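Long-range contact in EAL/GGDEF domain protein (Methylococcus capsulatus, PDB 3ICL), which belongs to the GGDEF domain family, whose alpha/beta domains are found in bacterial signalling proteins: residues A[33-38]-A[141-146]. The protein carries 1 engineered substitution. Sequence-based numbering, arbitrary orientation.
Sequences LLFLDV and NADTAM
Phe35 and Asp143 meet where strand 32-38 packs against helix 135-152, and they illustrate how an aromatic ring on a strand is packed by successive residues of a helix. The carboxylate reaches over a ring face, with Asp143 OD1 3.4 Å above the plane of the Phe35 ring near its centre and the two flat groups tilted 32° apart. Asp143 OD1 is 3.6 Å from Phe35 CE1; over a ring face a carboxylate oxygen meets pi density, so the pair is probably held by the surrounding packing more than by attraction of its own. Ala142 adds its methyl at the edge of the ring, near its plane, with Ala142 CB 4.0 Å from Phe35 CB; the same methyl rests on the carbonyl of Leu33.

One helical turn later, the selenomethionine Met146 approaches the CD1 side of the ring obliquely, its SE 3.6 Å from Phe35 CD1, a Met-aromatic contact. Its chain runs extended from the helix, CG anti to the backbone N (chi1 -173°), which lays Met146 CG 3.2 Å from Phe35 O. A bend at chi3 (82°) then turns the terminal methyl toward Asp37, where Met146 CE lies 3.6 Å from Asp37 OD2, while Met146 SE packs on Asp37 CB at 3.5 Å. The interface thus rests on packing, with Leu33 O touched by carbon and Phe35 O by carbon and selenium.

In the next shell, Leu139 of the same helix also touches Phe35, and Thr83 flanks it from strand 81-86. Strands 121-127 and 81-86 hold strand 32-38 by backbone hydrogen bonds. Asp37 has a long, weak ion pair with Lys150, and a sulfate ion lies nearby.

Leu33, Phe35 and Asp37 point toward helix 135-152, whereas Leu34 and Leu36 pack against helix 96-106 on the other face. Such alternation along a central strand, with helices covering both faces of a mixed five-stranded sheet, is characteristic of the layered alpha/beta core of the GGDEF domain.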
ATOM      1  N   LEU A  33      -0.293  -8.091  -4.125  1.00 14.52           N
ATOM      2  CA  LEU A  33       0.547  -7.049  -3.564  1.00 17.17           C
ATOM      3  C   LEU A  33       0.094  -5.679  -4.050  1.00 18.67           C
ATOM      4  O   LEU A  33      -0.092  -5.463  -5.249  1.00 17.40           O
ATOM      5  CB  LEU A  33       1.989  -7.294  -3.996  1.00 21.64           C
ATOM      6  CG  LEU A  33       3.148  -6.944  -3.069  1.00 34.72           C
ATOM      7  CD1 LEU A  33       2.990  -7.637  -1.718  1.00 30.21           C
ATOM      8  CD2 LEU A  33       4.430  -7.392  -3.748  1.00 44.34           C
ATOM      9  N   LEU A  34      -0.114  -4.766  -3.109  1.00 15.09           N
ATOM     10  CA  LEU A  34      -0.494  -3.400  -3.442  1.00 15.28           C
ATOM     11  C   LEU A  34       0.686  -2.531  -3.033  1.00 16.39           C
ATOM     12  O   LEU A  34       1.265  -2.727  -1.968  1.00 17.04           O
ATOM     13  CB  LEU A  34      -1.754  -2.966  -2.678  1.00 14.81           C
ATOM     14  CG  LEU A  34      -3.123  -3.311  -3.287  1.00 22.30           C
ATOM     15  CD1 LEU A  34      -3.221  -4.798  -3.560  1.00 20.98           C
ATOM     16  CD2 LEU A  34      -4.226  -2.860  -2.344  1.00 31.20           C
ATOM     17  N   PHE A  35       1.056  -1.592  -3.894  1.00 15.31           N
ATOM     18  CA  PHE A  35       2.160  -0.682  -3.618  1.00 14.31           C
ATOM     19  C   PHE A  35       1.503   0.694  -3.632  1.00 15.09           C
ATOM     20  O   PHE A  35       1.092   1.181  -4.682  1.00 16.32           O
ATOM     21  CB  PHE A  35       3.224  -0.789  -4.721  1.00 10.51           C
ATOM     22  CG  PHE A  35       4.644  -0.686  -4.219  1.00 15.00           C
ATOM     23  CD1 PHE A  35       5.071   0.431  -3.501  1.00 20.44           C
ATOM     24  CD2 PHE A  35       5.565  -1.697  -4.494  1.00  9.94           C
ATOM     25  CE1 PHE A  35       6.398   0.543  -3.067  1.00 20.32           C
ATOM     26  CE2 PHE A  35       6.898  -1.595  -4.064  1.00 12.94           C
ATOM     27  CZ  PHE A  35       7.313  -0.475  -3.352  1.00 15.71           C
ATOM     28  N   LEU A  36       1.397   1.308  -2.461  1.00 14.15           N
ATOM     29  CA  LEU A  36       0.742   2.602  -2.331  1.00 14.68           C
ATOM     30  C   LEU A  36       1.713   3.761  -2.202  1.00 16.34           C
ATOM     31  O   LEU A  36       2.728   3.673  -1.512  1.00 19.54           O
ATOM     32  CB  LEU A  36      -0.200   2.561  -1.128  1.00 14.10           C
ATOM     33  CG  LEU A  36      -1.081   3.767  -0.807  1.00 15.50           C
ATOM     34  CD1 LEU A  36      -2.287   3.282  -0.010  1.00 18.28           C
ATOM     35  CD2 LEU A  36      -0.298   4.806  -0.029  1.00 14.72           C
ATOM     36  N   ASP A  37       1.378   4.859  -2.868  1.00 15.67           N
ATOM     37  CA  ASP A  37       2.215   6.048  -2.853  1.00 16.58           C
ATOM     38  C   ASP A  37       1.397   7.227  -2.355  1.00 22.39           C
ATOM     39  O   ASP A  37       0.276   7.450  -2.820  1.00 19.78           O
ATOM     40  CB  ASP A  37       2.694   6.349  -4.275  1.00 12.32           C
ATOM     41  CG  ASP A  37       3.725   7.450  -4.334  1.00 18.77           C
ATOM     42  OD1 ASP A  37       3.874   8.209  -3.350  1.00 20.37           O
ATOM     43  OD2 ASP A  37       4.388   7.563  -5.385  1.00 21.90           O
ATOM     44  N   VAL A  38       1.939   7.960  -1.389  1.00 15.64           N
ATOM     45  CA  VAL A  38       1.260   9.155  -0.911  1.00 16.38           C
ATOM     46  C   VAL A  38       1.870  10.192  -1.837  1.00 16.17           C
ATOM     47  O   VAL A  38       2.947  10.733  -1.577  1.00 19.14           O
ATOM     48  CB  VAL A  38       1.587   9.468   0.557  1.00 21.05           C
ATOM     49  CG1 VAL A  38       0.879  10.743   0.987  1.00 26.61           C
ATOM     50  CG2 VAL A  38       1.136   8.312   1.439  1.00 19.61           C
ATOM     51  N   ASN A 141       6.751  -5.221 -10.043  1.00 15.32           N
ATOM     52  CA  ASN A 141       5.642  -5.064 -10.973  1.00 15.93           C
ATOM     53  C   ASN A 141       4.528  -4.213 -10.355  1.00 17.03           C
ATOM     54  O   ASN A 141       3.919  -3.391 -11.040  1.00 16.60           O
ATOM     55  CB  ASN A 141       5.128  -6.443 -11.417  1.00 14.03           C
ATOM     56  CG  ASN A 141       6.074  -7.131 -12.394  1.00 20.86           C
ATOM     57  OD1 ASN A 141       5.947  -8.325 -12.664  1.00 28.73           O
ATOM     58  ND2 ASN A 141       7.024  -6.373 -12.935  1.00 13.70           N
ATOM     59  N   ALA A 142       4.262  -4.391  -9.064  1.00 20.03           N
ATOM     60  CA  ALA A 142       3.235  -3.573  -8.413  1.00 18.93           C
ATOM     61  C   ALA A 142       3.746  -2.128  -8.378  1.00 18.26           C
ATOM     62  O   ALA A 142       2.978  -1.174  -8.518  1.00 15.93           O
ATOM     63  CB  ALA A 142       2.976  -4.070  -6.988  1.00 15.43           C
ATOM     64  N   ASP A 143       5.057  -1.982  -8.200  1.00 12.62           N
ATOM     65  CA  ASP A 143       5.688  -0.668  -8.143  1.00 16.01           C
ATOM     66  C   ASP A 143       5.536   0.030  -9.492  1.00 13.50           C
ATOM     67  O   ASP A 143       5.198   1.215  -9.560  1.00 13.56           O
ATOM     68  CB  ASP A 143       7.170  -0.824  -7.772  1.00 16.46           C
ATOM     69  CG  ASP A 143       7.780   0.461  -7.228  1.00 25.70           C
ATOM     70  OD1 ASP A 143       7.078   1.199  -6.499  1.00 20.67           O
ATOM     71  OD2 ASP A 143       8.964   0.725  -7.519  1.00 25.02           O
ATOM     72  N   THR A 144       5.773  -0.711 -10.568  1.00 14.89           N
ATOM     73  CA  THR A 144       5.649  -0.156 -11.910  1.00 21.24           C
ATOM     74  C   THR A 144       4.206   0.263 -12.179  1.00 20.00           C
ATOM     75  O   THR A 144       3.958   1.330 -12.744  1.00 17.10           O
ATOM     76  CB  THR A 144       6.085  -1.179 -12.979  1.00 20.82           C
ATOM     77  OG1 THR A 144       7.474  -1.487 -12.804  1.00 20.50           O
ATOM     78  CG2 THR A 144       5.866  -0.619 -14.375  1.00 21.63           C
ATOM     79  N   ALA A 145       3.252  -0.575 -11.781  1.00 13.62           N
ATOM     80  CA  ALA A 145       1.840  -0.254 -11.979  1.00 14.15           C
ATOM     81  C   ALA A 145       1.500   1.011 -11.191  1.00 12.35           C
ATOM     82  O   ALA A 145       0.738   1.862 -11.649  1.00 17.53           O
ATOM     83  CB  ALA A 145       0.973  -1.413 -11.508  1.00 12.39           C
HETATM   84  N   MSE A 146       2.079   1.128 -10.001  1.00 10.19           N
HETATM   85  CA  MSE A 146       1.850   2.285  -9.143  1.00 12.68           C
HETATM   86  C   MSE A 146       2.257   3.581  -9.849  1.00 16.50           C
HETATM   87  O   MSE A 146       1.454   4.505  -9.971  1.00 19.65           O
HETATM   88  CB  MSE A 146       2.652   2.135  -7.852  1.00 11.78           C
HETATM   89  CG  MSE A 146       2.358   3.194  -6.801  1.00 15.64           C
HETATM   90 SE   MSE A 146       3.638   3.118  -5.340  1.00 29.37          SE
HETATM   91  CE  MSE A 146       5.060   4.146  -6.191  1.00 19.59           C
TER